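Long-range contact in T-cell surface glycoprotein CD1A1 antigen (Gallus gallus, PDB 3JVG), which probably presents lipid antigens to T cells, as other CD1 molecules do, through the groove of its MHC-I-like ectodomain: residues M7-H12 with R106-I111. Sequence-based numbering, arbitrary orientation.
Sequences MLKLLH and RTFFDI
Phe108 carries the apolar part of this contact, with its ring spanning from its own strand to Met7, Leu8 and Lys9. Lys9 meets the rim of the ring: its CG lies in the ring plane, 3.7 Å from Phe108 CE2 and nearly as close to CZ. The two side chains cross at about a right angle. Phe108 CZ also comes 3.8 Å from Leu8 O, the backbone carbonyl oxygen, in an oblique approach.

Met7 makes a Met-aromatic contact with the same ring. Its SD is 5.4 Å from the Phe108 centroid, 59° off the ring normal, so the sulfur sits obliquely. The terminal methyl does the touching, with Met7 CE 3.9 Å from Phe108 CE1. The chain is extended until chi3 (-74°), where a bend places CE.

The strands 6-18 and 105-113 belong to the antiparallel sheet that floors the groove of the MHC-like fold. The two segments run nearly parallel, 8° apart, because strand 89-99 lies between them and pairs antiparallel with both. Their axes come no closer than 9.2 Å, so side chains make most of the contact. Phe108 also rests on Ser94 of that middle strand, and Leu8 touches Leu166 of helix 148-172.

Two charged side chains take part, Lys9 through its methylenes and Arg106 through NH2 of its guanidinium. Met7 CE lies at the edge of the Arg106 guanidinium, 3.3 Å from NH2 and near the group's plane. Arg106 NE forms a salt bridge with Glu98 of the middle strand. Away from this contact, Lys9 NZ forms a salt bridge with an acidic side chain of the other protein chain.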
ATOM      1  N   MET A   7     -10.021  -0.054 -10.669  1.00 22.27           N
ATOM      2  CA  MET A   7     -10.573   0.025  -9.332  1.00 21.27           C
ATOM      3  C   MET A   7     -10.416   1.429  -8.789  1.00 19.68           C
ATOM      4  O   MET A   7      -9.370   2.047  -8.919  1.00 20.47           O
ATOM      5  CB  MET A   7      -9.837  -0.962  -8.428  1.00 19.99           C
ATOM      6  CG  MET A   7     -10.050  -0.781  -6.944  1.00 24.41           C
ATOM      7  SD  MET A   7      -9.325  -2.129  -5.944  1.00 34.58           S
ATOM      8  CE  MET A   7     -10.487  -3.447  -6.266  1.00 28.33           C
ATOM      9  N   LEU A   8     -11.452   1.896  -8.133  1.00 19.13           N
ATOM     10  CA  LEU A   8     -11.435   3.155  -7.448  1.00 18.97           C
ATOM     11  C   LEU A   8     -11.634   2.743  -6.010  1.00 18.16           C
ATOM     12  O   LEU A   8     -12.652   2.046  -5.725  1.00 18.43           O
ATOM     13  CB  LEU A   8     -12.627   4.029  -7.892  1.00 19.28           C
ATOM     14  CG  LEU A   8     -12.756   5.362  -7.168  1.00 19.71           C
ATOM     15  CD1 LEU A   8     -11.397   5.968  -7.161  1.00 23.31           C
ATOM     16  CD2 LEU A   8     -13.622   6.193  -7.929  1.00 21.50           C
ATOM     17  N   LYS A   9     -10.747   3.197  -5.124  1.00 16.83           N
ATOM     18  CA  LYS A   9     -10.819   2.809  -3.744  1.00 16.43           C
ATOM     19  C   LYS A   9     -10.582   3.955  -2.750  1.00 16.06           C
ATOM     20  O   LYS A   9      -9.558   4.672  -2.818  1.00 17.73           O
ATOM     21  CB  LYS A   9      -9.799   1.708  -3.449  1.00 16.60           C
ATOM     22  CG  LYS A   9      -9.968   1.089  -2.121  1.00 17.56           C
ATOM     23  CD  LYS A   9      -8.721   0.286  -1.712  1.00 26.85           C
ATOM     24  CE  LYS A   9      -8.577  -1.030  -2.385  1.00 32.93           C
ATOM     25  NZ  LYS A   9      -7.101  -1.419  -2.397  1.00 33.52           N
ATOM     26  N   LEU A  10     -11.491   4.100  -1.813  1.00 15.83           N
ATOM     27  CA  LEU A  10     -11.327   5.092  -0.771  1.00 15.96           C
ATOM     28  C   LEU A  10     -11.051   4.366   0.519  1.00 16.49           C
ATOM     29  O   LEU A  10     -11.848   3.491   0.930  1.00 18.04           O
ATOM     30  CB  LEU A  10     -12.598   5.922  -0.606  1.00 15.74           C
ATOM     31  CG  LEU A  10     -13.090   6.690  -1.854  1.00 16.62           C
ATOM     32  CD1 LEU A  10     -14.424   7.396  -1.529  1.00 19.32           C
ATOM     33  CD2 LEU A  10     -12.018   7.735  -2.346  1.00 16.20           C
ATOM     34  N   LEU A  11      -9.989   4.779   1.186  1.00 15.67           N
ATOM     35  CA  LEU A  11      -9.564   4.182   2.431  1.00 15.74           C
ATOM     36  C   LEU A  11      -9.690   5.221   3.546  1.00 16.05           C
ATOM     37  O   LEU A  11      -9.294   6.420   3.403  1.00 16.59           O
ATOM     38  CB  LEU A  11      -8.103   3.804   2.276  1.00 15.98           C
ATOM     39  CG  LEU A  11      -7.685   2.705   1.287  1.00 16.08           C
ATOM     40  CD1 LEU A  11      -6.157   2.391   1.473  1.00 16.51           C
ATOM     41  CD2 LEU A  11      -8.609   1.319   1.422  1.00 16.06           C
ATOM     42  N   HIS A  12     -10.186   4.796   4.678  1.00 15.99           N
ATOM     43  CA  HIS A  12     -10.252   5.683   5.829  1.00 16.37           C
ATOM     44  C   HIS A  12      -9.789   4.902   7.065  1.00 16.67           C
ATOM     45  O   HIS A  12      -9.943   3.651   7.148  1.00 16.54           O
ATOM     46  CB  HIS A  12     -11.686   6.199   5.926  1.00 16.62           C
ATOM     47  CG  HIS A  12     -12.234   6.365   7.322  1.00 19.07           C
ATOM     48  ND1 HIS A  12     -12.898   5.347   7.990  1.00 17.37           N
ATOM     49  CD2 HIS A  12     -12.324   7.460   8.127  1.00 18.34           C
ATOM     50  CE1 HIS A  12     -13.331   5.796   9.157  1.00 17.30           C
ATOM     51  NE2 HIS A  12     -12.986   7.069   9.272  1.00 18.59           N
ATOM     52  N   ARG A 106     -17.819  -4.901  -9.613  1.00 28.64           N
ATOM     53  CA  ARG A 106     -17.782  -5.379  -8.232  1.00 27.31           C
ATOM     54  C   ARG A 106     -17.748  -4.161  -7.335  1.00 24.71           C
ATOM     55  O   ARG A 106     -17.015  -3.208  -7.624  1.00 24.67           O
ATOM     56  CB  ARG A 106     -16.596  -6.307  -7.971  1.00 28.53           C
ATOM     57  CG  ARG A 106     -16.503  -6.813  -6.483  1.00 31.77           C
ATOM     58  CD  ARG A 106     -15.276  -7.699  -6.273  1.00 37.52           C
ATOM     59  NE  ARG A 106     -14.073  -6.880  -6.148  1.00 35.81           N
ATOM     60  CZ  ARG A 106     -13.548  -6.477  -4.997  1.00 36.47           C
ATOM     61  NH1 ARG A 106     -14.101  -6.809  -3.825  1.00 33.97           N
ATOM     62  NH2 ARG A 106     -12.452  -5.739  -5.031  1.00 36.89           N
ATOM     63  N   THR A 107     -18.553  -4.162  -6.268  1.00 21.83           N
ATOM     64  CA  THR A 107     -18.563  -3.056  -5.330  1.00 20.36           C
ATOM     65  C   THR A 107     -18.122  -3.591  -3.991  1.00 19.84           C
ATOM     66  O   THR A 107     -18.233  -4.789  -3.736  1.00 20.46           O
ATOM     67  CB  THR A 107     -19.989  -2.410  -5.133  1.00 20.47           C
ATOM     68  OG1 THR A 107     -20.888  -3.389  -4.556  1.00 21.07           O
ATOM     69  CG2 THR A 107     -20.515  -1.831  -6.405  1.00 21.12           C
ATOM     70  N   PHE A 108     -17.611  -2.712  -3.129  1.00 18.84           N
ATOM     71  CA  PHE A 108     -17.223  -3.136  -1.800  1.00 18.46           C
ATOM     72  C   PHE A 108     -17.423  -2.023  -0.819  1.00 17.71           C
ATOM     73  O   PHE A 108     -17.225  -0.844  -1.158  1.00 17.30           O
ATOM     74  CB  PHE A 108     -15.766  -3.647  -1.750  1.00 18.38           C
ATOM     75  CG  PHE A 108     -14.741  -2.706  -2.370  1.00 17.94           C
ATOM     76  CD1 PHE A 108     -14.457  -2.768  -3.713  1.00 18.44           C
ATOM     77  CD2 PHE A 108     -14.017  -1.819  -1.569  1.00 17.21           C
ATOM     78  CE1 PHE A 108     -13.511  -1.936  -4.284  1.00 18.16           C
ATOM     79  CE2 PHE A 108     -13.031  -0.997  -2.099  1.00 16.96           C
ATOM     80  CZ  PHE A 108     -12.787  -1.025  -3.490  1.00 17.40           C
ATOM     81  N   PHE A 109     -17.848  -2.382   0.391  1.00 17.67           N
ATOM     82  CA  PHE A 109     -17.914  -1.380   1.445  1.00 17.13           C
ATOM     83  C   PHE A 109     -17.766  -2.213   2.722  1.00 17.24           C
ATOM     84  O   PHE A 109     -18.714  -2.884   3.146  1.00 17.72           O
ATOM     85  CB  PHE A 109     -19.256  -0.605   1.383  1.00 17.30           C
ATOM     86  CG  PHE A 109     -19.435   0.507   2.438  1.00 16.98           C
ATOM     87  CD1 PHE A 109     -20.573   1.326   2.373  1.00 19.96           C
ATOM     88  CD2 PHE A 109     -18.496   0.764   3.424  1.00 16.61           C
ATOM     89  CE1 PHE A 109     -20.783   2.377   3.290  1.00 20.00           C
ATOM     90  CE2 PHE A 109     -18.683   1.776   4.352  1.00 16.67           C
ATOM     91  CZ  PHE A 109     -19.850   2.598   4.291  1.00 18.24           C
ATOM     92  N   ASP A 110     -16.534  -2.196   3.253  1.00 16.93           N
ATOM     93  CA  ASP A 110     -16.146  -2.959   4.411  1.00 17.13           C
ATOM     94  C   ASP A 110     -15.632  -2.025   5.512  1.00 16.97           C
ATOM     95  O   ASP A 110     -14.915  -1.026   5.250  1.00 16.75           O
ATOM     96  CB  ASP A 110     -15.029  -3.951   4.070  1.00 17.99           C
ATOM     97  CG  ASP A 110     -15.485  -5.033   3.097  1.00 20.42           C
ATOM     98  OD1 ASP A 110     -15.419  -4.794   1.888  1.00 18.06           O
ATOM     99  OD2 ASP A 110     -15.859  -6.152   3.551  1.00 27.77           O
ATOM    100  N   ILE A 111     -16.003  -2.368   6.735  1.00 17.08           N
ATOM    101  CA  ILE A 111     -15.461  -1.773   7.919  1.00 17.06           C
ATOM    102  C   ILE A 111     -14.668  -2.798   8.728  1.00 17.49           C
ATOM    103  O   ILE A 111     -15.083  -3.966   8.923  1.00 17.97           O
ATOM    104  CB  ILE A 111     -16.556  -1.075   8.677  1.00 17.21           C
ATOM    105  CG1 ILE A 111     -17.160   0.020   7.727  1.00 18.38           C
ATOM    106  CG2 ILE A 111     -16.036  -0.534   9.979  1.00 17.44           C
ATOM    107  CD1 ILE A 111     -18.434   0.585   8.160  1.00 19.69           C
TER